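Local coordinates for protein TetR family transcriptional regulator (Rhodococcus erythropolis, PDB 4ZA6) that represses transcription as a TetR-family regulator, QsdR, and probably controls the gene qsdA for degradation of N-acyl-homoserine lactone quorum-sensing signals, at residues A[24-27]-A[28-31]; A[56-59]-A[60-63]; A[100-103]-A[104-107]; A[146-149]-A[150-154]. All coordinates share one frame; numbering follows the deposited sequence.

Interaction 1 of 4, residues A[24-27]-A[28-31]; sequences LDMS and LLAE
The carboxylate of Asp-25 reaches over the first turn of helix 26-33 and takes the backbone N-H of Leu-28 on OD1, N to OD1 3.1 Å. Its CG stands opposite the backbone N (chi1 -169°), which carries the carboxylate to the start of the helix. The N-H meets OD1 from above the carboxylate plane, 51° out of it, and OD1 also accepts a weak bond from Ser-27 N. The Leu-28 side chain crosses that of Asp-25 at about a right angle, with their CB atoms 3.6 Å apart. Asp-25 is thus the N-cap of the second helix of the TetR-type DNA-binding domain, which in this family is the first helix of the helix-turn-helix. With an alanine here the Leu-28 N-H is likely to lose its side-chain acceptor, and the first turn its cap. The backbone carbonyl of Asp-25 opens the helical bonding by accepting from Leu-29 N, at 2.8 Å. On another side of the turn Met-26 and Leu-29 run alongside one another and point the same way, Met-26 SD lying 4.1 Å from Leu-29 CD2. The methionine chain, bent at its second and third torsions, packs on Leu-40 of helix 37-44 and Leu-50 of helix 47-69, while Leu-29 also meets Thr-13 and Ala-14 of helix 4-19. Ser-27 OG hydrogen-bonds to Arg-37 NH1.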
loop_
_atom_site.group_PDB
_atom_site.type_symbol
_atom_site.label_atom_id
_atom_site.label_comp_id
_atom_site.label_asym_id
_atom_site.label_seq_id
_atom_site.Cartn_x
_atom_site.Cartn_y
_atom_site.Cartn_z
ATOM N N LEU A 24 5.019 17.191 3.217
ATOM C CA LEU A 24 5.299 16.899 4.627
ATOM C C LEU A 24 6.465 17.719 5.185
ATOM O O LEU A 24 7.577 17.209 5.338
ATOM C CB LEU A 24 5.531 15.398 4.843
ATOM C CG LEU A 24 4.998 14.815 6.133
ATOM C CD1 LEU A 24 3.488 14.616 6.033
ATOM C CD2 LEU A 24 5.650 13.468 6.414
ATOM N N ASP A 25 6.188 18.968 5.545
ATOM C CA ASP A 25 7.164 19.900 6.092
ATOM C C ASP A 25 7.318 19.619 7.576
ATOM O O ASP A 25 6.395 19.882 8.342
ATOM C CB ASP A 25 6.681 21.343 5.856
ATOM C CG ASP A 25 7.707 22.425 6.134
ATOM O OD1 ASP A 25 8.327 22.393 7.218
ATOM O OD2 ASP A 25 7.853 23.331 5.289
ATOM N N MET A 26 8.479 19.053 7.970
ATOM C CA MET A 26 8.801 18.659 9.347
ATOM C C MET A 26 8.811 19.814 10.334
ATOM O O MET A 26 8.429 19.622 11.492
ATOM C CB MET A 26 10.076 17.802 9.424
ATOM C CG MET A 26 9.973 16.471 8.706
ATOM S SD MET A 26 8.567 15.405 9.193
ATOM C CE MET A 26 9.388 14.244 10.237
ATOM N N SER A 27 9.135 21.030 9.863
ATOM C CA SER A 27 9.106 22.235 10.689
ATOM C C SER A 27 7.657 22.659 10.958
ATOM O O SER A 27 7.318 22.972 12.104
ATOM C CB SER A 27 9.902 23.363 10.038
ATOM O OG SER A 27 11.277 23.230 10.353
ATOM N N LEU A 28 6.800 22.643 9.897
ATOM C CA LEU A 28 5.366 22.964 9.964
ATOM C C LEU A 28 4.732 21.923 10.921
ATOM O O LEU A 28 4.035 22.300 11.857
ATOM C CB LEU A 28 4.758 22.814 8.557
ATOM C CG LEU A 28 3.788 23.883 8.018
ATOM C CD1 LEU A 28 3.976 24.069 6.518
ATOM C CD2 LEU A 28 2.336 23.473 8.242
ATOM N N LEU A 29 5.043 20.620 10.722
ATOM C CA LEU A 29 4.543 19.535 11.578
ATOM C C LEU A 29 4.920 19.736 13.056
ATOM O O LEU A 29 4.035 19.683 13.922
ATOM C CB LEU A 29 5.035 18.175 11.072
ATOM C CG LEU A 29 4.606 16.904 11.843
ATOM C CD1 LEU A 29 3.120 16.873 12.144
ATOM C CD2 LEU A 29 4.897 15.701 11.022
ATOM N N ALA A 30 6.212 19.993 13.342
ATOM C CA ALA A 30 6.680 20.238 14.712
ATOM C C ALA A 30 5.942 21.429 15.348
ATOM O O ALA A 30 5.553 21.366 16.523
ATOM C CB ALA A 30 8.179 20.486 14.698
ATOM N N GLU A 31 5.712 22.507 14.561
ATOM C CA GLU A 31 4.996 23.696 15.043
ATOM C C GLU A 31 3.538 23.345 15.356
ATOM O O GLU A 31 3.054 23.715 16.411
ATOM C CB GLU A 31 5.097 24.854 14.013
ATOM C CG GLU A 31 4.385 26.142 14.411
ATOM C CD GLU A 31 4.963 27.386 13.764
ATOM O OE1 GLU A 31 4.464 27.812 12.696
ATOM O OE2 GLU A 31 5.927 27.941 14.339
#

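Interaction 2 of 4, residues A[56-59]-A[60-63]; sequences AEAT and ERTY
Ala-56 accepts the N-H of Glu-60 on its carbonyl oxygen, O to N 3.0 Å. One residue on, Glu-57 O receives Arg-61 N and also lies over one face of the Arg-61 guanidinium, 3.7 Å above its plane. The Glu-57 carboxylate is directed to a salt bridge with Arg-8, and its OE1 stays 4.5 Å from Arg-61 NH1, too far for a second one. Arg-61 folds back at chi3 (-60°), bringing its flat group over Ala-58, whose CA sits 3.4 Å from Arg-61 NH2 on the same face as Glu-57 O. The carbonyl of Ala-58 is gripped twice, by Thr-62 N at 3.1 Å and by Thr-62 OG1 at 3.0 Å, from opposite faces of its plane. A valine in place of Thr-62 would probably cost Ala-58 O its hydroxyl donor, leaving the backbone N-H to hold it. Thr-59 O accepts from Tyr-63 N and lies at the edge of the tyrosine ring, in its plane; Thr-59 CG2 runs beside the ring, 3.8 Å from CD2. Both side chains pack on Ser-120 of helix 115-133. This is regular alpha-helical i to i+4 bonding, within the long helix 47-69 that in TetR-family repressors links the DNA-binding domain to the ligand-binding domain.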
loop_
_atom_site.group_PDB
_atom_site.type_symbol
_atom_site.label_atom_id
_atom_site.label_comp_id
_atom_site.label_asym_id
_atom_site.label_seq_id
_atom_site.Cartn_x
_atom_site.Cartn_y
_atom_site.Cartn_z
ATOM N N ALA A 56 1.548 3.744 4.653
ATOM C CA ALA A 56 1.284 2.356 5.060
ATOM C C ALA A 56 -0.083 2.271 5.751
ATOM O O ALA A 56 -0.829 1.338 5.498
ATOM C CB ALA A 56 2.370 1.883 6.012
ATOM N N GLU A 57 -0.420 3.245 6.622
ATOM C CA GLU A 57 -1.724 3.250 7.303
ATOM C C GLU A 57 -2.866 3.448 6.277
ATOM O O GLU A 57 -3.892 2.794 6.392
ATOM C CB GLU A 57 -1.775 4.318 8.421
ATOM C CG GLU A 57 -0.918 3.958 9.628
ATOM C CD GLU A 57 -1.108 4.807 10.869
ATOM O OE1 GLU A 57 -1.981 5.703 10.860
ATOM O OE2 GLU A 57 -0.367 4.586 11.851
ATOM N N ALA A 58 -2.676 4.346 5.292
ATOM C CA ALA A 58 -3.633 4.600 4.201
ATOM C C ALA A 58 -3.778 3.326 3.345
ATOM O O ALA A 58 -4.875 3.026 2.891
ATOM C CB ALA A 58 -3.146 5.749 3.329
ATOM N N THR A 59 -2.657 2.588 3.109
ATOM C CA THR A 59 -2.661 1.315 2.372
ATOM C C THR A 59 -3.565 0.281 3.104
ATOM O O THR A 59 -4.385 -0.380 2.470
ATOM C CB THR A 59 -1.228 0.786 2.213
ATOM O OG1 THR A 59 -0.495 1.674 1.361
ATOM C CG2 THR A 59 -1.183 -0.635 1.634
ATOM N N GLU A 60 -3.407 0.152 4.423
ATOM C CA GLU A 60 -4.197 -0.777 5.251
ATOM C C GLU A 60 -5.663 -0.469 5.131
ATOM O O GLU A 60 -6.432 -1.373 4.843
ATOM C CB GLU A 60 -3.719 -0.745 6.718
ATOM C CG GLU A 60 -4.573 -1.563 7.677
ATOM C CD GLU A 60 -3.857 -1.963 8.955
ATOM O OE1 GLU A 60 -2.984 -1.197 9.425
ATOM O OE2 GLU A 60 -4.155 -3.061 9.479
ATOM N N ARG A 61 -6.060 0.818 5.288
ATOM C CA ARG A 61 -7.467 1.248 5.131
ATOM C C ARG A 61 -8.039 0.863 3.751
ATOM O O ARG A 61 -9.158 0.373 3.668
ATOM C CB ARG A 61 -7.605 2.757 5.369
ATOM C CG ARG A 61 -7.410 3.156 6.847
ATOM C CD ARG A 61 -7.793 4.610 7.115
ATOM N NE ARG A 61 -7.009 5.578 6.327
ATOM C CZ ARG A 61 -5.885 6.152 6.734
ATOM N NH1 ARG A 61 -5.371 5.854 7.920
ATOM N NH2 ARG A 61 -5.269 7.036 5.963
ATOM N N THR A 62 -7.241 1.009 2.685
ATOM C CA THR A 62 -7.621 0.654 1.307
ATOM C C THR A 62 -7.888 -0.847 1.190
ATOM O O THR A 62 -8.938 -1.241 0.663
ATOM C CB THR A 62 -6.557 1.173 0.324
ATOM O OG1 THR A 62 -6.536 2.584 0.454
ATOM C CG2 THR A 62 -6.852 0.804 -1.141
ATOM N N TYR A 63 -6.959 -1.675 1.712
ATOM C CA TYR A 63 -7.052 -3.144 1.706
ATOM C C TYR A 63 -8.293 -3.632 2.466
ATOM O O TYR A 63 -9.006 -4.504 1.974
ATOM C CB TYR A 63 -5.800 -3.745 2.362
ATOM C CG TYR A 63 -4.739 -4.216 1.391
ATOM C CD1 TYR A 63 -4.757 -5.513 0.881
ATOM C CD2 TYR A 63 -3.667 -3.402 1.054
ATOM C CE1 TYR A 63 -3.771 -5.962 -0.002
ATOM C CE2 TYR A 63 -2.691 -3.829 0.153
ATOM C CZ TYR A 63 -2.721 -5.126 -0.336
ATOM O OH TYR A 63 -1.757 -5.560 -1.220
#

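Interaction 3 of 4, residues A[100-103]-A[104-107]; sequences KREP and MVFI
At the junction of helices 93-101 and 103-111, in what is by family the ligand-binding domain, the side chains of Glu-102 and Val-105, three residues apart, lie side by side on the first turn of the new helix, pointing the same way. Glu-102 is the first residue to leave the helical conformation after the earlier helix (phi -131°, psi 64°) and occupies the N-cap position of the next one. Pro-103, which follows, has no backbone N-H to give and so suits the first turn of a helix. The new helix opens with two backbone bonds: Phe-106 N to Glu-102 O at 3.2 Å, and Ile-107 N to Pro-103 O at 2.9 Å. The same proline carbonyl is brushed by the Ile-107 side chain, whose CG1 comes within 3.3 Å of Pro-103 O. Glu-102 does not turn its carboxylate back onto the helix N-H groups. Its chain is extended beyond CG, and OE1 passes the CG2 methyl of Val-105 at 3.8 Å on its way to a salt bridge with Arg-47. OE2 is paired with the neighbouring Arg-101 in a long salt bridge, NE to OE2 3.6 Å, at the guanidinium's edge and in its plane. One carboxylate shared between two arginines would probably favour its charged form. Val-105 packs on Asp-48 and Leu-51 of helix 47-69, and Phe-106 turns inward against Leu-55 of that helix and Leu-95 and Leu-98 of helix 93-101, its ring meeting Tyr-159 edge-to-face.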
loop_
_atom_site.group_PDB
_atom_site.type_symbol
_atom_site.label_atom_id
_atom_site.label_comp_id
_atom_site.label_asym_id
_atom_site.label_seq_id
_atom_site.Cartn_x
_atom_site.Cartn_y
_atom_site.Cartn_z
ATOM N N LYS A 100 3.484 13.569 -8.132
ATOM C CA LYS A 100 3.856 14.640 -9.063
ATOM C C LYS A 100 4.975 15.483 -8.486
ATOM O O LYS A 100 5.898 15.844 -9.205
ATOM C CB LYS A 100 2.645 15.511 -9.417
ATOM C CG LYS A 100 1.828 14.955 -10.567
ATOM C CD LYS A 100 0.521 15.731 -10.752
ATOM C CE LYS A 100 -0.360 15.132 -11.828
ATOM N NZ LYS A 100 -1.601 15.925 -12.034
ATOM N N ARG A 101 4.915 15.751 -7.179
ATOM C CA ARG A 101 5.907 16.572 -6.498
ATOM C C ARG A 101 7.185 15.825 -6.101
ATOM O O ARG A 101 8.260 16.393 -6.219
ATOM C CB ARG A 101 5.248 17.239 -5.276
ATOM C CG ARG A 101 6.072 18.314 -4.573
ATOM C CD ARG A 101 5.391 18.815 -3.305
ATOM N NE ARG A 101 4.969 17.711 -2.440
ATOM C CZ ARG A 101 3.704 17.354 -2.238
ATOM N NH1 ARG A 101 2.718 18.033 -2.802
ATOM N NH2 ARG A 101 3.419 16.332 -1.457
ATOM N N GLU A 102 7.067 14.566 -5.604
ATOM C CA GLU A 102 8.189 13.791 -5.077
ATOM C C GLU A 102 8.225 12.384 -5.661
ATOM O O GLU A 102 8.097 11.429 -4.899
ATOM C CB GLU A 102 8.061 13.713 -3.541
ATOM C CG GLU A 102 7.948 15.066 -2.864
ATOM C CD GLU A 102 7.950 14.982 -1.361
ATOM O OE1 GLU A 102 9.022 14.679 -0.790
ATOM O OE2 GLU A 102 6.880 15.207 -0.754
ATOM N N PRO A 103 8.427 12.196 -6.981
ATOM C CA PRO A 103 8.394 10.833 -7.526
ATOM C C PRO A 103 9.458 9.883 -6.985
ATOM O O PRO A 103 9.122 8.743 -6.674
ATOM C CB PRO A 103 8.468 11.059 -9.036
ATOM C CG PRO A 103 9.183 12.378 -9.170
ATOM C CD PRO A 103 8.621 13.190 -8.063
ATOM N N MET A 104 10.702 10.347 -6.827
ATOM C CA MET A 104 11.821 9.535 -6.336
ATOM C C MET A 104 11.628 9.081 -4.891
ATOM O O MET A 104 11.968 7.943 -4.561
ATOM C CB MET A 104 13.161 10.275 -6.500
ATOM C CG MET A 104 13.564 10.482 -7.958
ATOM S SD MET A 104 15.232 11.180 -8.140
ATOM C CE MET A 104 16.242 9.732 -7.714
ATOM N N VAL A 105 11.074 9.957 -4.028
ATOM C CA VAL A 105 10.784 9.607 -2.627
ATOM C C VAL A 105 9.758 8.500 -2.650
ATOM O O VAL A 105 9.961 7.477 -2.000
ATOM C CB VAL A 105 10.291 10.834 -1.799
ATOM C CG1 VAL A 105 9.748 10.416 -0.436
ATOM C CG2 VAL A 105 11.406 11.859 -1.617
ATOM N N PHE A 106 8.673 8.680 -3.444
ATOM C CA PHE A 106 7.615 7.676 -3.529
ATOM C C PHE A 106 8.078 6.322 -4.103
ATOM O O PHE A 106 7.674 5.278 -3.567
ATOM C CB PHE A 106 6.363 8.203 -4.266
ATOM C CG PHE A 106 5.231 7.211 -4.186
ATOM C CD1 PHE A 106 4.515 7.046 -3.010
ATOM C CD2 PHE A 106 4.972 6.343 -5.241
ATOM C CE1 PHE A 106 3.521 6.057 -2.906
ATOM C CE2 PHE A 106 3.957 5.384 -5.148
ATOM C CZ PHE A 106 3.244 5.241 -3.974
ATOM N N ILE A 107 8.915 6.330 -5.158
ATOM C CA ILE A 107 9.409 5.075 -5.742
ATOM C C ILE A 107 10.074 4.256 -4.640
ATOM O O ILE A 107 9.787 3.058 -4.494
ATOM C CB ILE A 107 10.345 5.282 -6.973
ATOM C CG1 ILE A 107 9.557 5.832 -8.197
ATOM C CG2 ILE A 107 11.013 3.930 -7.354
ATOM C CD1 ILE A 107 10.447 6.456 -9.331
#

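Interaction 4 of 4, residues A[146-149]-A[150-154]; sequences LGEA and LVRIC
Leu-150 sets its CG 3.3 Å from the carbonyl oxygen of Leu-146, the same oxygen that accepts its backbone N-H at 2.9 Å. The two residues belong to helix 143-158 of the TetR C-terminal domain; in relatives this part of the fold commonly serves in dimerisation, although a single chain makes up the assembly here. The isobutyl end of Leu-150 packs on Ile-177 and Leu-180 of helix 170-181, and on Thr-124 of helix 115-133. Val-151 N bonds to Gly-147 O, and the CG2 methyl of Val-151 comes within 3.3 Å of that oxygen while the side chain meets Ser-120. Next, Arg-152 donates its N-H to Glu-148 O and lies alongside the glutamate side chain, pointing the same way. The carboxylate and guanidinium planes are nearly parallel, 4° apart, but OE2 lies well out of the guanidinium plane, so no N-H points at it: OE2 rests 3.5 Å from Arg-152 CG and 4.5 Å from NE. The guanidinium goes instead to Glu-117, which is salt-bridged to NH1. Ile-153 follows with its N-H on Ala-149 O, 3.0 Å. Its CG1 stands between the backbone N and the carbonyl carbon (chi1 59°), bringing CG1 to within 3.2 Å of Ala-149 O.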
loop_
_atom_site.group_PDB
_atom_site.type_symbol
_atom_site.label_atom_id
_atom_site.label_comp_id
_atom_site.label_asym_id
_atom_site.label_seq_id
_atom_site.Cartn_x
_atom_site.Cartn_y
_atom_site.Cartn_z
ATOM N N LEU A 146 3.934 -16.142 -0.296
ATOM C CA LEU A 146 3.083 -15.737 -1.425
ATOM C C LEU A 146 2.591 -14.280 -1.360
ATOM O O LEU A 146 2.485 -13.640 -2.396
ATOM C CB LEU A 146 1.912 -16.696 -1.620
ATOM C CG LEU A 146 2.266 -18.140 -1.880
ATOM C CD1 LEU A 146 1.044 -18.973 -1.776
ATOM C CD2 LEU A 146 2.908 -18.330 -3.250
ATOM N N GLY A 147 2.302 -13.786 -0.158
ATOM C CA GLY A 147 1.862 -12.411 0.087
ATOM C C GLY A 147 2.936 -11.418 -0.324
ATOM O O GLY A 147 2.658 -10.469 -1.054
ATOM N N GLU A 148 4.186 -11.650 0.111
ATOM C CA GLU A 148 5.340 -10.833 -0.262
ATOM C C GLU A 148 5.566 -10.888 -1.792
ATOM O O GLU A 148 5.794 -9.848 -2.411
ATOM C CB GLU A 148 6.594 -11.293 0.526
ATOM C CG GLU A 148 7.894 -10.617 0.125
ATOM C CD GLU A 148 8.070 -9.140 0.424
ATOM O OE1 GLU A 148 7.236 -8.558 1.152
ATOM O OE2 GLU A 148 9.073 -8.569 -0.057
ATOM N N ALA A 149 5.442 -12.092 -2.397
ATOM C CA ALA A 149 5.624 -12.294 -3.840
ATOM C C ALA A 149 4.570 -11.537 -4.662
ATOM O O ALA A 149 4.925 -10.896 -5.644
ATOM C CB ALA A 149 5.587 -13.773 -4.175
ATOM N N LEU A 150 3.294 -11.595 -4.240
ATOM C CA LEU A 150 2.187 -10.903 -4.907
ATOM C C LEU A 150 2.438 -9.390 -4.912
ATOM O O LEU A 150 2.327 -8.771 -5.958
ATOM C CB LEU A 150 0.818 -11.209 -4.235
ATOM C CG LEU A 150 0.130 -12.576 -4.518
ATOM C CD1 LEU A 150 -1.284 -12.597 -3.970
ATOM C CD2 LEU A 150 0.028 -12.867 -6.018
ATOM N N VAL A 151 2.837 -8.817 -3.760
ATOM C CA VAL A 151 3.114 -7.384 -3.617
ATOM C C VAL A 151 4.277 -6.978 -4.529
ATOM O O VAL A 151 4.157 -5.992 -5.274
ATOM C CB VAL A 151 3.397 -7.035 -2.123
ATOM C CG1 VAL A 151 3.972 -5.616 -1.954
ATOM C CG2 VAL A 151 2.133 -7.207 -1.297
ATOM N N ARG A 152 5.395 -7.718 -4.458
ATOM C CA ARG A 152 6.598 -7.426 -5.262
ATOM C C ARG A 152 6.350 -7.458 -6.770
ATOM O O ARG A 152 6.955 -6.667 -7.484
ATOM C CB ARG A 152 7.740 -8.397 -4.927
ATOM C CG ARG A 152 8.319 -8.263 -3.507
ATOM C CD ARG A 152 9.178 -7.039 -3.316
ATOM N NE ARG A 152 10.406 -7.123 -4.114
ATOM C CZ ARG A 152 11.260 -6.116 -4.256
ATOM N NH1 ARG A 152 11.010 -4.945 -3.689
ATOM N NH2 ARG A 152 12.357 -6.266 -4.984
ATOM N N ILE A 153 5.511 -8.415 -7.259
ATOM C CA ILE A 153 5.224 -8.575 -8.697
ATOM C C ILE A 153 4.254 -7.561 -9.206
ATOM O O ILE A 153 4.315 -7.240 -10.385
ATOM C CB ILE A 153 4.786 -9.998 -9.170
ATOM C CG1 ILE A 153 3.515 -10.528 -8.483
ATOM C CG2 ILE A 153 5.928 -10.956 -9.241
ATOM C CD1 ILE A 153 3.126 -11.872 -8.792
ATOM N N CYS A 154 3.330 -7.100 -8.340
ATOM C CA CYS A 154 2.264 -6.159 -8.671
ATOM C C CYS A 154 2.627 -4.720 -8.600
ATOM O O CYS A 154 2.155 -3.957 -9.440
ATOM C CB CYS A 154 1.022 -6.436 -7.829
ATOM S SG CYS A 154 0.253 -8.031 -8.183
#

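Interactions 2 and 4 lie within single continuous helices and touch each other, Tyr-63 OH resting 4.2 Å from Val-151 CG2, whereas interactions 1 and 3 sit at helix starts. The N-cap residues of these two starts behave differently: at 24-31 the aspartate side chain bonds the N-H of Leu-28 and, weakly, that of Ser-27, while at 100-107 the glutamate carboxylate goes to arginines. Interactions 2 and 3 are largely surface contacts, while 1 and 4 are partly buried and lie on opposite sides of the chain's centre, their own centres about 34 Å apart. Helix 47-69 connects the set: it contains interaction 2, receives apolar side chains from interactions 1 and 3, and supplies Arg-47 to both of these.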